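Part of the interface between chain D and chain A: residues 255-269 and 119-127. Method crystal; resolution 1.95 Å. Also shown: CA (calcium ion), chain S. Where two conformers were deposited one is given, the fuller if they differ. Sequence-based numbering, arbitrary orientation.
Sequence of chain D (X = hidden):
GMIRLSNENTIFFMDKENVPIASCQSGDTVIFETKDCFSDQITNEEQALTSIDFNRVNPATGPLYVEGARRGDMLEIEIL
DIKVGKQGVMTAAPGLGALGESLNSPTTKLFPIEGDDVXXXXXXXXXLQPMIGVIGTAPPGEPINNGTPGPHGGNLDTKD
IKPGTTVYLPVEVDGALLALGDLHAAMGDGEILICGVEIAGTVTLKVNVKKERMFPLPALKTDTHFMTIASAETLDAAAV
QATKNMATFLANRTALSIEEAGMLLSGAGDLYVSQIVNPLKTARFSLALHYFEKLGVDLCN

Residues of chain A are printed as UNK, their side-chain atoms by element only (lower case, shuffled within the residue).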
# COMPACT_ATOMS: atom_id res chain seq x y z
N ALA D 255 -5.49 26.55 -3.24
CA ALA D 255 -4.88 27.63 -2.46
C ALA D 255 -3.75 27.14 -1.54
O ALA D 255 -3.06 27.96 -0.92
CB ALA D 255 -5.92 28.33 -1.65
N LEU D 256 -3.59 25.81 -1.44
CA LEU D 256 -2.49 25.19 -0.72
C LEU D 256 -1.16 25.47 -1.38
O LEU D 256 -1.05 25.47 -2.61
CB LEU D 256 -2.67 23.65 -0.61
CG LEU D 256 -3.81 23.10 0.28
CD1 LEU D 256 -3.75 21.57 0.31
CD2 LEU D 256 -3.79 23.64 1.70
N SER D 257 -0.14 25.71 -0.57
CA SER D 257 1.23 25.72 -1.04
C SER D 257 1.67 24.26 -1.15
O SER D 257 0.99 23.37 -0.62
CB SER D 257 2.11 26.44 -0.04
OG SER D 257 2.19 25.69 1.16
N ILE D 258 2.77 24.01 -1.86
CA ILE D 258 3.29 22.65 -1.97
C ILE D 258 3.62 22.08 -0.60
O ILE D 258 3.51 20.87 -0.41
CB ILE D 258 4.53 22.55 -2.92
CG1 ILE D 258 4.77 21.10 -3.36
CG2 ILE D 258 5.78 23.17 -2.29
CD1 ILE D 258 3.60 20.52 -4.19
N GLU D 259 4.03 22.92 0.35
CA GLU D 259 4.37 22.41 1.70
C GLU D 259 3.11 22.00 2.43
O GLU D 259 3.09 20.99 3.12
CB GLU D 259 5.12 23.44 2.55
CG GLU D 259 6.50 23.76 2.04
CD GLU D 259 6.49 24.76 0.90
OE1 GLU D 259 5.45 25.40 0.62
OE2 GLU D 259 7.54 24.91 0.26
N GLU D 260 2.07 22.82 2.29
CA GLU D 260 0.74 22.52 2.86
C GLU D 260 0.12 21.28 2.22
O GLU D 260 -0.41 20.43 2.92
CB GLU D 260 -0.18 23.72 2.70
CG GLU D 260 0.10 24.86 3.67
CD GLU D 260 -0.82 26.07 3.43
OE1 GLU D 260 -1.24 26.32 2.28
OE2 GLU D 260 -1.11 26.80 4.40
N ALA D 261 0.24 21.16 0.89
CA ALA D 261 -0.20 19.96 0.17
C ALA D 261 0.52 18.72 0.69
O ALA D 261 -0.12 17.73 0.98
CB ALA D 261 -0.01 20.11 -1.37
N GLY D 262 1.83 18.81 0.86
CA GLY D 262 2.61 17.73 1.47
C GLY D 262 2.12 17.27 2.84
O GLY D 262 2.07 16.09 3.12
N MSE D 263 1.82 18.23 3.71
CA MSE D 263 1.32 17.95 5.05
C MSE D 263 -0.02 17.24 5.01
O MSE D 263 -0.26 16.27 5.74
CB MSE D 263 1.19 19.24 5.86
CG MSE D 263 2.50 19.80 6.29
SE MSE D 263 2.32 21.53 7.15
CE MSE D 263 4.24 21.89 7.54
N LEU D 264 -0.90 17.73 4.16
CA LEU D 264 -2.17 17.08 3.94
C LEU D 264 -2.01 15.61 3.51
O LEU D 264 -2.69 14.73 4.05
CB LEU D 264 -2.96 17.85 2.90
CG LEU D 264 -4.40 17.43 2.70
CD1 LEU D 264 -5.15 17.33 4.00
CD2 LEU D 264 -5.07 18.41 1.80
N LEU D 265 -1.12 15.36 2.55
CA LEU D 265 -0.96 14.02 2.03
C LEU D 265 -0.36 13.09 3.09
O LEU D 265 -0.79 11.94 3.23
CB LEU D 265 -0.04 13.99 0.79
CG LEU D 265 -0.46 14.64 -0.54
CD1 LEU D 265 0.42 14.18 -1.73
CD2 LEU D 265 -1.90 14.39 -0.86
N SER D 266 0.62 13.61 3.83
CA SER D 266 1.31 12.85 4.88
C SER D 266 0.39 12.54 6.06
O SER D 266 0.58 11.52 6.73
CB SER D 266 2.58 13.61 5.32
OG SER D 266 3.51 12.78 6.01
N GLY D 267 -0.62 13.38 6.30
CA GLY D 267 -1.53 13.19 7.42
C GLY D 267 -2.82 12.45 7.10
O GLY D 267 -3.37 11.77 7.96
N ALA D 268 -3.29 12.59 5.86
CA ALA D 268 -4.63 12.16 5.45
C ALA D 268 -4.62 11.32 4.17
O ALA D 268 -5.62 10.71 3.86
CB ALA D 268 -5.54 13.42 5.24
N GLY D 269 -3.52 11.31 3.41
CA GLY D 269 -3.42 10.47 2.20
C GLY D 269 -2.74 9.13 2.41
O GLY D 269 -2.09 8.91 3.43
N UNK A 119 -7.33 19.60 13.72
CA UNK A 119 -7.66 20.83 13.02
C UNK A 119 -6.50 21.28 12.11
O UNK A 119 -5.45 21.70 12.61
c UNK A 119 -8.08 21.96 14.01
c UNK A 119 -9.30 21.52 14.83
c UNK A 119 -8.43 23.25 13.23
N UNK A 120 -6.69 21.17 10.79
CA UNK A 120 -5.69 21.56 9.78
C UNK A 120 -5.82 23.05 9.44
O UNK A 120 -4.83 23.78 9.39
o UNK A 120 -2.27 21.64 4.14
c UNK A 120 -3.81 20.11 7.10
c UNK A 120 -5.09 22.04 6.49
c UNK A 120 -5.84 20.68 8.52
c UNK A 120 -4.89 20.96 7.36
c UNK A 120 -4.21 22.28 5.40
c UNK A 120 -2.93 20.34 6.04
c UNK A 120 -3.13 21.44 5.20
N UNK A 121 -7.04 23.48 9.19
CA UNK A 121 -7.37 24.86 8.90
C UNK A 121 -8.86 25.08 9.19
O UNK A 121 -9.58 24.13 9.59
c UNK A 121 -7.07 25.21 7.44
o UNK A 121 -7.86 24.40 6.58
N UNK A 122 -9.31 26.32 9.01
CA UNK A 122 -10.71 26.66 9.19
C UNK A 122 -11.60 25.70 8.41
O UNK A 122 -12.60 25.20 8.94
o UNK A 122 -12.42 28.38 8.95
c UNK A 122 -10.63 28.37 7.31
c UNK A 122 -11.02 28.12 8.77
N UNK A 123 -11.23 25.42 7.15
CA UNK A 123 -12.02 24.56 6.27
C UNK A 123 -11.74 23.06 6.30
O UNK A 123 -12.61 22.29 5.92
N UNK A 124 -10.56 22.65 6.75
CA UNK A 124 -10.14 21.23 6.70
C UNK A 124 -9.91 20.63 8.09
O UNK A 124 -9.24 21.20 8.93
c UNK A 124 -9.74 19.93 3.81
c UNK A 124 -8.87 21.05 4.34
c UNK A 124 -8.86 21.05 5.87
c UNK A 124 -7.45 20.93 3.77
N UNK A 125 -10.46 19.45 8.32
CA UNK A 125 -10.28 18.73 9.57
C UNK A 125 -9.99 17.28 9.26
O UNK A 125 -10.57 16.70 8.33
n UNK A 125 -13.28 20.12 15.19
n UNK A 125 -13.34 19.95 12.89
c UNK A 125 -13.11 20.67 13.99
c UNK A 125 -11.79 20.26 10.93
c UNK A 125 -13.19 20.43 11.51
c UNK A 125 -11.53 18.86 10.45
n UNK A 125 -12.67 21.92 13.92
N UNK A 126 -9.06 16.70 10.01
CA UNK A 126 -8.74 15.29 9.85
C UNK A 126 -9.29 14.49 11.02
O UNK A 126 -9.41 15.00 12.11
c UNK A 126 -5.04 15.46 8.60
c UNK A 126 -7.24 15.07 9.72
c UNK A 126 -7.11 16.26 7.48
c UNK A 126 -6.43 16.01 8.82
N UNK A 127 -9.61 13.22 10.78
CA UNK A 127 -10.04 12.39 11.89
C UNK A 127 -8.89 12.16 12.84
O UNK A 127 -7.76 11.98 12.40
c UNK A 127 -10.49 11.07 11.23
c UNK A 127 -10.40 11.28 9.77
c UNK A 127 -9.58 12.49 9.50
CA CA S . -1.42 26.50 -4.68

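Position 119 of chain A carries three side-chain carbons, one bonded to the backbone and bearing the other two; this fork at the first carbon identifies Val A119, which lies out of reach of the chain D segment.

At position 120 one carbon leads to a six-carbon ring bearing a single oxygen. The ring reaches the helix of chain D, and its oxygen lies 2.5 Å from the backbone O of Glu D260. A six-membered carbon ring with a terminal oxygen can only be tyrosine. The OH of Tyr A120 donates a short hydrogen bond to Glu D260 O, which also accepts from Leu D264 N one helical turn on, at 3.0 Å. Leu D264 CD1 sits over one face of the ring, whereas Leu D256 CD2 approaches its edge, 4.0 Å from CE1 of Tyr A120.

Position 121 has one carbon followed by one oxygen and makes no contact with this segment of chain D; it is Ser A121. At position 122 the first carbon carries one oxygen and one carbon, the branching of Thr A122, which is exposed and remote from the helix. Position 123 has no side-chain atoms and is therefore Gly A123.

Position 124 shows four carbons forked at the second, and one tip of the fork lies 4.0 Å from Leu D264 CD2. The fork at the second carbon marks it as Leu A124, whose N donates to Ser A121 OG at 3.2 Å and whose O accepts from the backbone N of both Tyr A120 and Ser A121, closing the turn between them.

At position 125 three carbons lead to a nitrogen and then a carbon carrying two more nitrogens. This guanidinium group defines Arg A125, which is out of reach of the segment. Position 126 again has four carbons forked at the second, packed near Leu D264, Gly D267 and Ala D268; it is Leu A126, with CD2 3.9 Å from Ala D268 CB and CD1 4.0 Å from Gly D267 C. An ideal CB on Gly D267 would lie a tight 3.3 Å from Leu A126 CD1, so the glycine lets the leucine pack closely. Position 127 has three carbons closing a ring onto the backbone nitrogen, hence Pro A127, essentially outside the contact.

The contact thus combines one polar anchor with an apolar surface. Tyr A120 is bound through its hydroxyl to the helix backbone, while Leu D264 packs against Tyr A120, Leu A124 and Leu A126. Ser D257 caps the helix start, its OG accepting from Glu D260 N at 3.1 Å.

Chain A (119-127) VYSTGLRLP
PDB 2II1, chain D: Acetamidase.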